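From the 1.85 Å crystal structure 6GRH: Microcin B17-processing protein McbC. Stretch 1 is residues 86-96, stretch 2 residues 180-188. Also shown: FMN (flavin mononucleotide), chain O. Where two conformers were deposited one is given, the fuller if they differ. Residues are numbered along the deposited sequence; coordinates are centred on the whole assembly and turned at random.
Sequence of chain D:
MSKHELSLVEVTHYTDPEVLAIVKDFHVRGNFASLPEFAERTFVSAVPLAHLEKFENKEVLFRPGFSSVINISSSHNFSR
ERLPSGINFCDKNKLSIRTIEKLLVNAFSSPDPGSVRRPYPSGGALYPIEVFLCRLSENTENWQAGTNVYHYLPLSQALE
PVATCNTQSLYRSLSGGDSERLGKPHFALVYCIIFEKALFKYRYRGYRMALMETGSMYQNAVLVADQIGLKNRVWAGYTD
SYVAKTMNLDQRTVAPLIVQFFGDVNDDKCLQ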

# COMPACT_ATOMS: atom_id res chain seq x y z
N GLY D 86 -29.51 22.36 -0.54
CA GLY D 86 -30.15 22.79 -1.78
C GLY D 86 -29.96 21.77 -2.89
O GLY D 86 -28.96 21.05 -2.91
N ILE D 87 -30.93 21.70 -3.79
CA ILE D 87 -30.88 20.78 -4.93
C ILE D 87 -31.82 21.40 -5.96
O ILE D 87 -32.69 22.20 -5.58
CB ILE D 87 -31.26 19.32 -4.52
CG1 ILE D 87 -30.81 18.28 -5.55
CG2 ILE D 87 -32.76 19.20 -4.26
CD1 ILE D 87 -29.31 18.16 -5.76
N ASN D 88 -31.65 21.03 -7.23
CA ASN D 88 -32.37 21.67 -8.34
C ASN D 88 -32.16 23.20 -8.25
O ASN D 88 -33.13 23.96 -8.26
CB ASN D 88 -33.88 21.34 -8.34
CG ASN D 88 -34.19 19.84 -8.40
OD1 ASN D 88 -33.34 19.00 -8.68
ND2 ASN D 88 -35.45 19.52 -8.13
N PHE D 89 -30.90 23.63 -8.13
CA PHE D 89 -30.55 25.06 -7.98
C PHE D 89 -31.03 25.83 -9.21
O PHE D 89 -31.05 25.29 -10.32
CB PHE D 89 -29.04 25.27 -7.82
CG PHE D 89 -28.49 24.91 -6.48
CD1 PHE D 89 -28.01 23.61 -6.22
CD2 PHE D 89 -28.39 25.86 -5.46
CE1 PHE D 89 -27.46 23.27 -4.99
CE2 PHE D 89 -27.84 25.52 -4.23
CZ PHE D 89 -27.37 24.23 -3.99
N CYS D 90 -31.41 27.09 -9.01
CA CYS D 90 -31.91 27.94 -10.08
C CYS D 90 -31.19 29.28 -10.00
O CYS D 90 -31.13 29.89 -8.93
CB CYS D 90 -33.41 28.14 -9.89
SG CYS D 90 -34.10 29.38 -11.00
N ASP D 91 -30.66 29.75 -11.13
CA ASP D 91 -29.83 30.97 -11.14
C ASP D 91 -30.51 32.17 -11.79
O ASP D 91 -29.83 33.09 -12.24
CB ASP D 91 -28.46 30.69 -11.78
CG ASP D 91 -28.56 30.40 -13.28
OD1 ASP D 91 -29.63 30.02 -13.73
OD2 ASP D 91 -27.56 30.51 -14.00
N LYS D 92 -31.85 32.19 -11.83
CA LYS D 92 -32.60 33.26 -12.52
C LYS D 92 -32.34 34.67 -11.95
O LYS D 92 -32.35 35.65 -12.70
CB LYS D 92 -34.11 32.96 -12.48
N ASN D 93 -32.13 34.77 -10.64
CA ASN D 93 -31.85 36.05 -9.99
C ASN D 93 -30.36 36.34 -9.95
O ASN D 93 -29.55 35.42 -9.78
CB ASN D 93 -32.45 36.06 -8.58
CG ASN D 93 -33.96 35.89 -8.58
OD1 ASN D 93 -34.63 36.26 -9.53
ND2 ASN D 93 -34.49 35.31 -7.53
N LYS D 94 -29.99 37.60 -10.08
CA LYS D 94 -28.59 38.01 -10.01
C LYS D 94 -28.09 37.82 -8.58
O LYS D 94 -28.84 38.05 -7.63
CB LYS D 94 -28.40 39.46 -10.45
CG LYS D 94 -28.56 39.69 -11.96
CD LYS D 94 -27.29 39.27 -12.70
N LEU D 95 -26.84 37.37 -8.43
CA LEU D 95 -26.23 37.19 -7.11
C LEU D 95 -25.03 38.13 -7.02
O LEU D 95 -24.14 38.07 -7.86
CB LEU D 95 -25.77 35.73 -6.90
CG LEU D 95 -25.02 35.48 -5.56
CD1 LEU D 95 -25.98 35.63 -4.39
CD2 LEU D 95 -24.37 34.13 -5.51
N SER D 96 -25.01 38.98 -6.00
CA SER D 96 -24.00 40.03 -5.90
C SER D 96 -22.70 39.48 -5.34
O SER D 96 -22.71 38.51 -4.57
CB SER D 96 -24.49 41.16 -5.00
OG SER D 96 -24.47 40.74 -3.65
N GLU D 180 -27.94 17.24 -14.12
CA GLU D 180 -29.36 17.55 -14.30
C GLU D 180 -30.08 17.72 -12.96
O GLU D 180 -30.86 18.65 -12.80
CB GLU D 180 -30.07 16.48 -15.14
CG GLU D 180 -31.38 17.00 -15.73
CD GLU D 180 -32.23 15.91 -16.37
OE1 GLU D 180 -31.68 14.83 -16.71
OE2 GLU D 180 -33.45 16.13 -16.53
N ARG D 181 -29.81 16.82 -12.02
CA ARG D 181 -30.44 16.89 -10.70
C ARG D 181 -29.92 18.11 -9.92
O ARG D 181 -30.67 18.78 -9.21
CB ARG D 181 -30.22 15.57 -9.94
CG ARG D 181 -30.49 15.62 -8.46
CD ARG D 181 -30.59 14.24 -7.83
NE ARG D 181 -30.57 14.43 -6.38
CZ ARG D 181 -29.49 14.62 -5.65
NH1 ARG D 181 -28.27 14.62 -6.20
NH2 ARG D 181 -29.61 14.84 -4.35
N LEU D 182 -28.63 18.40 -10.06
CA LEU D 182 -28.03 19.56 -9.37
C LEU D 182 -28.66 20.87 -9.76
O LEU D 182 -28.87 21.71 -8.89
CB LEU D 182 -26.52 19.64 -9.61
CG LEU D 182 -25.78 20.77 -8.90
CD1 LEU D 182 -25.79 20.55 -7.39
CD2 LEU D 182 -24.36 20.88 -9.41
N GLY D 183 -28.94 21.05 -11.04
CA GLY D 183 -29.51 22.28 -11.57
C GLY D 183 -28.40 23.29 -11.85
O GLY D 183 -27.33 22.91 -12.33
N LYS D 184 -28.64 24.55 -11.50
CA LYS D 184 -27.75 25.64 -11.83
C LYS D 184 -27.42 26.49 -10.61
O LYS D 184 -28.07 27.49 -10.34
CB LYS D 184 -28.33 26.46 -12.97
CG LYS D 184 -28.35 25.68 -14.28
CD LYS D 184 -28.60 26.58 -15.46
CE LYS D 184 -30.08 26.87 -15.64
NZ LYS D 184 -30.80 25.70 -16.23
N PRO D 185 -26.40 26.07 -9.84
CA PRO D 185 -25.88 26.90 -8.75
C PRO D 185 -25.19 28.16 -9.28
O PRO D 185 -24.71 28.18 -10.41
CB PRO D 185 -24.90 25.98 -8.03
CG PRO D 185 -24.88 24.69 -8.75
CD PRO D 185 -25.63 24.84 -10.03
N HIS D 186 -25.12 29.20 -8.45
CA HIS D 186 -24.40 30.43 -8.78
C HIS D 186 -22.89 30.28 -8.69
O HIS D 186 -22.16 30.82 -9.51
CB HIS D 186 -24.85 31.59 -7.89
CG HIS D 186 -26.18 32.17 -8.26
ND1 HIS D 186 -27.37 31.72 -7.72
CD2 HIS D 186 -26.51 33.16 -9.12
CE1 HIS D 186 -28.37 32.43 -8.22
NE2 HIS D 186 -27.87 33.30 -9.08
N PHE D 187 -22.42 29.58 -7.66
CA PHE D 187 -21.00 29.41 -7.47
C PHE D 187 -20.71 28.18 -6.65
O PHE D 187 -21.63 27.57 -6.11
CB PHE D 187 -20.39 30.69 -6.83
CG PHE D 187 -20.81 30.96 -5.41
CD1 PHE D 187 -21.98 31.64 -5.13
CD2 PHE D 187 -19.98 30.60 -4.34
CE1 PHE D 187 -22.35 31.95 -3.81
CE2 PHE D 187 -20.35 30.87 -3.03
CZ PHE D 187 -21.54 31.57 -2.77
N ALA D 188 -19.44 27.80 -6.60
CA ALA D 188 -18.97 26.73 -5.74
C ALA D 188 -17.76 27.15 -4.95
O ALA D 188 -17.02 28.02 -5.36
CB ALA D 188 -18.63 25.50 -6.56
N1 FMN O . -25.38 15.13 -2.04
C2 FMN O . -25.51 14.80 -3.36
O2 FMN O . -26.64 14.93 -3.87
N3 FMN O . -24.47 14.36 -4.10
C4 FMN O . -23.23 14.22 -3.58
O4 FMN O . -22.27 13.81 -4.28
C4A FMN O . -23.01 14.54 -2.15
N5 FMN O . -21.80 14.42 -1.55
C5A FMN O . -21.63 14.74 -0.24
C6 FMN O . -20.37 14.61 0.33
C7 FMN O . -20.15 14.93 1.67
C7M FMN O . -18.78 14.77 2.27
C8 FMN O . -21.28 15.42 2.50
C8M FMN O . -21.06 15.77 3.94
C9 FMN O . -22.55 15.56 1.94
C9A FMN O . -22.78 15.24 0.58
N10 FMN O . -24.06 15.37 -0.03
C10 FMN O . -24.19 15.02 -1.40
C1' FMN O . -25.24 15.86 0.70
C2' FMN O . -25.86 14.72 1.48
O2' FMN O . -26.48 13.80 0.57
C3' FMN O . -26.84 15.29 2.51
O3' FMN O . -26.13 16.04 3.51
C4' FMN O . -27.67 14.21 3.21
O4' FMN O . -28.48 13.53 2.24
C5' FMN O . -28.61 14.75 4.28
O5' FMN O . -29.48 15.72 3.70
P FMN O . -29.54 17.22 4.25
O1P FMN O . -28.16 17.80 4.07
O2P FMN O . -30.56 17.87 3.34
O3P FMN O . -29.98 17.01 5.67
O HOH W 1 -28.49 29.03 -7.81

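The imidazole of H186 is held on three sides by stretch 1. Over one face lies D91 CB, 4.0 Å from the ring centroid, and over the opposite face L95 CB, 3.9 Å from it, both in CH-pi contact. H186 NE2 donates a hydrogen bond to the backbone O of N93 (2.8 Å), and N93 O lies near the plane of the ring, so the hydrogen bond meets its edge while the two methylenes cover its faces. At this end too, L95 CD2 meets the edge of the F187 ring at CE1 (3.4 Å).

Further back along the chain, backbone hydrogen bonds join the stretches. F89 forms a single beta bridge with G183: F89 N donates to L182 O (2.9 Å), and K184 N donates to F89 O (2.8 Å) at a nearly linear 170°. N88 N adds a longer bond to R181 O (3.2 Å). G183 leaves the helix with positive phi, and a CB here would sit 2.5 Å from F89 O, so the close approach of the chains depends on its lack of a side chain. One water donates to K184 O (3.0 Å) and, weakly, to C90 O (3.0 Å).

Side-chain packing accompanies these bonds. P185 CB covers one face of the F89 ring. I87 CD1 lies over the guanidinium of R181, 3.5 Å from CZ, while R181 NH1 and NH2 both donate to FMN O2 (2.9 and 3.0 Å).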